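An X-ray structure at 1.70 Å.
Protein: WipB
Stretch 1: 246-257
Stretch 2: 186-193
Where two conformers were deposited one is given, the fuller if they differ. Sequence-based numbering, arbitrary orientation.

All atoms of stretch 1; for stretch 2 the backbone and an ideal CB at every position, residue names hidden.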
# COMPACT_ATOMS: atom_id res chain seq x y z
N LYS A 246 4.32 12.13 -12.73
CA LYS A 246 4.00 11.25 -13.85
C LYS A 246 3.28 10.00 -13.37
O LYS A 246 2.35 9.52 -14.03
CB LYS A 246 5.27 10.89 -14.62
CG LYS A 246 5.91 12.07 -15.35
CD LYS A 246 4.94 12.59 -16.41
CE LYS A 246 5.58 13.61 -17.33
NZ LYS A 246 6.17 14.73 -16.58
N PHE A 247 3.69 9.45 -12.22
CA PHE A 247 3.04 8.26 -11.71
C PHE A 247 1.58 8.54 -11.36
O PHE A 247 0.69 7.75 -11.67
CB PHE A 247 3.79 7.71 -10.48
CG PHE A 247 3.13 6.49 -9.87
CD1 PHE A 247 3.31 5.24 -10.45
CD2 PHE A 247 2.34 6.60 -8.75
CE1 PHE A 247 2.70 4.12 -9.90
CE2 PHE A 247 1.73 5.48 -8.20
CZ PHE A 247 1.91 4.25 -8.78
N ALA A 248 1.33 9.69 -10.73
CA ALA A 248 -0.03 10.09 -10.39
C ALA A 248 -0.90 10.26 -11.62
O ALA A 248 -2.10 10.00 -11.56
CB ALA A 248 -0.01 11.38 -9.57
N GLU A 249 -0.32 10.70 -12.74
CA GLU A 249 -1.09 10.74 -13.98
C GLU A 249 -1.51 9.34 -14.42
O GLU A 249 -2.63 9.15 -14.89
CB GLU A 249 -0.30 11.44 -15.09
CG GLU A 249 -0.21 12.94 -14.86
CD GLU A 249 0.82 13.61 -15.74
OE1 GLU A 249 1.14 14.80 -15.49
OE2 GLU A 249 1.33 12.96 -16.69
N LYS A 250 -0.61 8.36 -14.28
CA LYS A 250 -0.98 6.98 -14.54
C LYS A 250 -2.05 6.51 -13.57
O LYS A 250 -2.96 5.78 -13.96
CB LYS A 250 0.23 6.05 -14.42
CG LYS A 250 1.37 6.30 -15.39
CD LYS A 250 0.99 6.05 -16.82
CE LYS A 250 2.16 6.41 -17.73
NZ LYS A 250 1.74 6.46 -19.15
N ALA A 251 -1.94 6.88 -12.29
CA ALA A 251 -3.00 6.54 -11.35
C ALA A 251 -4.33 7.11 -11.81
O ALA A 251 -5.36 6.42 -11.82
CB ALA A 251 -2.65 7.02 -9.94
N SER A 252 -4.33 8.38 -12.26
CA SER A 252 -5.58 9.04 -12.64
C SER A 252 -6.23 8.37 -13.85
O SER A 252 -7.46 8.30 -13.94
CB SER A 252 -5.34 10.52 -12.93
OG SER A 252 -4.95 11.20 -11.75
N SER A 253 -5.43 7.90 -14.81
CA SER A 253 -5.96 7.31 -16.03
C SER A 253 -6.18 5.80 -15.91
O SER A 253 -6.58 5.17 -16.89
CB SER A 253 -5.03 7.59 -17.22
OG SER A 253 -3.73 7.07 -17.00
N GLY A 254 -5.95 5.23 -14.73
CA GLY A 254 -6.18 3.81 -14.56
C GLY A 254 -5.16 2.96 -15.29
O GLY A 254 -5.50 1.86 -15.76
N GLU A 255 -3.92 3.44 -15.41
CA GLU A 255 -2.90 2.80 -16.23
C GLU A 255 -1.64 2.44 -15.46
O GLU A 255 -0.59 2.21 -16.07
CB GLU A 255 -2.55 3.70 -17.42
CG GLU A 255 -3.75 3.93 -18.37
CD GLU A 255 -3.34 4.63 -19.65
OE1 GLU A 255 -3.29 3.97 -20.71
OE2 GLU A 255 -3.04 5.84 -19.59
N ILE A 256 -1.69 2.40 -14.12
CA ILE A 256 -0.56 1.87 -13.37
C ILE A 256 -0.22 0.47 -13.86
O ILE A 256 0.95 0.09 -13.95
CB ILE A 256 -0.85 1.87 -11.85
CG1 ILE A 256 -0.89 3.29 -11.30
CG2 ILE A 256 0.21 1.07 -11.10
CD1 ILE A 256 -1.55 3.38 -9.92
N HIS A 257 -1.25 -0.31 -14.21
CA HIS A 257 -1.02 -1.69 -14.62
C HIS A 257 -0.23 -1.79 -15.93
O HIS A 257 0.27 -2.87 -16.24
CB HIS A 257 -2.35 -2.44 -14.77
CG HIS A 257 -3.16 -2.02 -15.95
ND1 HIS A 257 -4.05 -0.96 -15.91
CD2 HIS A 257 -3.22 -2.51 -17.21
CE1 HIS A 257 -4.62 -0.82 -17.09
NE2 HIS A 257 -4.14 -1.75 -17.90
N UNK A 186 -7.27 5.75 -2.04
CA UNK A 186 -6.04 4.97 -2.08
C UNK A 186 -5.07 5.48 -3.15
O UNK A 186 -3.89 5.75 -2.86
CB UNK A 186 -6.37 3.50 -2.33
N UNK A 187 -5.53 5.59 -4.39
CA UNK A 187 -4.59 5.77 -5.49
C UNK A 187 -3.93 7.14 -5.48
O UNK A 187 -2.80 7.28 -5.95
CB UNK A 187 -5.31 5.56 -6.83
N UNK A 188 -4.61 8.16 -4.97
CA UNK A 188 -3.98 9.47 -4.99
C UNK A 188 -3.00 9.67 -3.85
O UNK A 188 -2.33 10.71 -3.81
CB UNK A 188 -5.05 10.56 -4.94
N UNK A 189 -2.87 8.71 -2.94
CA UNK A 189 -1.88 8.77 -1.87
C UNK A 189 -0.71 7.83 -2.13
O UNK A 189 0.20 7.72 -1.29
CB UNK A 189 -2.53 8.43 -0.53
N UNK A 190 -0.71 7.18 -3.29
CA UNK A 190 0.35 6.28 -3.70
C UNK A 190 1.55 7.05 -4.24
O UNK A 190 1.41 8.04 -4.96
CB UNK A 190 -0.17 5.30 -4.75
N UNK A 191 2.74 6.58 -3.88
CA UNK A 191 4.00 7.10 -4.41
C UNK A 191 4.88 5.90 -4.70
O UNK A 191 4.87 4.93 -3.95
CB UNK A 191 4.68 8.07 -3.44
N UNK A 192 5.65 5.97 -5.79
CA UNK A 192 6.63 4.92 -6.05
C UNK A 192 7.76 5.00 -5.04
O UNK A 192 8.15 4.00 -4.43
CB UNK A 192 7.18 5.03 -7.47
N UNK A 193 8.33 6.19 -4.89
CA UNK A 193 9.37 6.46 -3.91
C UNK A 193 9.02 7.80 -3.28
O UNK A 193 8.24 8.58 -3.82
CB UNK A 193 10.77 6.47 -4.54

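Position 186 has helical backbone angles (phi/psi -68/-53), and nothing of stretch 1 lies within 5.5 Å of its ideal CB. The visible atoms therefore leave its identity open. It is Tyr-186, whose nearest side-chain atom, Tyr-186 CE2, is 7.0 Å from Ile-256 CD1; its backbone O accepts a 3.1 Å hydrogen bond from the N of position 189.

Position 187 has its CA 6.1 Å from the CA of Ala-251, the shorter of the two register pairs. CA-to-CB points toward the helix, and the ideal CB stands 4.3 Å from Ala-251 CB and 5.3 Å from Ile-256 CD1. A small or aliphatic residue would suit the surface offered by these methyl groups. The helix also ends nearby: Gly-254, at phi 71°, closes it in a Schellman motif, with Gly-254 N bonded to Ala-251 O at 3.2 Å and Glu-255 N to Lys-250 O at 2.9 Å. Carbonyl groups at a helix C-terminus attract positive charge, so a long basic chain is equally plausible. The residue is Lys-187. After chi1 of 72° (p) the chain is extended, with chi2 to chi4 all t, and this carries NZ to Ala-251 O at 3.3 Å, a weak hydrogen bond, and within 3.8 Å of Ser-252 O. Its aliphatic part passes the Ala-251 methyl, and NZ is also bonded elsewhere in the structure.

At 188 CA-to-CB points sideways and the ideal CB finds no neighbour in stretch 1. A short side chain would miss the helix, whereas a long polar one could reach the Ser-252 hydroxyl. Lys-188 is such a chain: its end comes nearer than its CB, placing NZ 4.2 Å from Ser-252 OG, a loose approach.

Position 189 is out of reach and little constrained by stretch 1. It holds His-189, whose CB is 9.3 Å from Phe-247 CE2, its nearest approach by a side-chain atom.

Position 190 has extended angles (-80/139) and points toward the helix. Its ideal CB is 3.9 Å from Phe-247 CE2, with Ile-256 CD1 also in the neighbourhood, so the setting is apolar and leucine, isoleucine, valine or methionine would fit. Leu-190 places CB 3.9 Å from Phe-247 CE2, at the ring edge near its plane, and CD2 4.2 Å from Ile-256 CD1. Its chi1 of -138° lies between wells.

The strand continues into 191, where CA-to-CB turns away, so stretch 1 makes little demand despite a 7.5 Å CA separation from Phe-247. Lys-191 occupies it, its CB, the nearest side-chain atom, 6.0 Å from Phe-247 CD2.

At 192 the bond points sideways, but the ideal CB is 4.9 Å from Phe-247 CD1, leaving space for an aliphatic chain to reach the aromatic ring. Leucine, methionine or isoleucine could do so. In the given conformer of Ile-192, one of two deposited, CG1 lies 3.4 Å from Phe-247 CD1. It sits over one ring face, 3.7 Å from the centroid of the Phe-247 ring and 24° off its normal, a CH-pi contact.

Position 193 is beyond reach of stretch 1, which cannot select its residue, Ile-193.

Stretch 2 (186-193) YKKHLKII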
# COMPACT_ATOMS: atom_id res chain seq x y z
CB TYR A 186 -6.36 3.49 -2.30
CG TYR A 186 -5.13 2.61 -2.27
CD1 TYR A 186 -4.61 2.14 -1.06
CD2 TYR A 186 -4.49 2.21 -3.46
CE1 TYR A 186 -3.49 1.32 -1.01
CE2 TYR A 186 -3.36 1.39 -3.42
CZ TYR A 186 -2.87 0.95 -2.20
OH TYR A 186 -1.76 0.12 -2.17
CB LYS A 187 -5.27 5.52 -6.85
CG LYS A 187 -6.26 6.61 -7.30
CD LYS A 187 -6.77 6.32 -8.70
CE LYS A 187 -7.65 7.45 -9.24
NZ LYS A 187 -8.30 6.99 -10.50
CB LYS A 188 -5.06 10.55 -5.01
CG LYS A 188 -5.83 10.59 -6.34
CD LYS A 188 -7.21 11.24 -6.24
CE LYS A 188 -8.15 10.78 -7.38
NZ LYS A 188 -7.81 11.34 -8.73
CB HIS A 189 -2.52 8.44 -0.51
CG HIS A 189 -3.40 9.54 0.00
ND1 HIS A 189 -4.72 9.67 -0.37
CD2 HIS A 189 -3.13 10.59 0.82
CE1 HIS A 189 -5.24 10.73 0.22
NE2 HIS A 189 -4.29 11.31 0.94
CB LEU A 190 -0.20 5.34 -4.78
CG LEU A 190 0.07 3.84 -4.88
CD1 LEU A 190 0.14 3.15 -3.53
CD2 LEU A 190 -1.03 3.20 -5.76
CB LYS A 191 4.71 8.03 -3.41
CG LYS A 191 3.85 9.18 -2.91
CD LYS A 191 4.33 10.49 -3.47
CE LYS A 191 3.72 11.67 -2.73
NZ LYS A 191 4.51 12.02 -1.51
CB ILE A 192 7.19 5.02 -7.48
CG1 ILE A 192 6.10 5.06 -8.54
CG2 ILE A 192 8.12 3.84 -7.76
CD1 ILE A 192 6.66 5.16 -9.94
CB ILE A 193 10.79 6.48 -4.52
CG1 ILE A 193 10.85 7.46 -5.70
CG2 ILE A 193 11.23 5.09 -4.97
CD1 ILE A 193 12.23 7.63 -6.29
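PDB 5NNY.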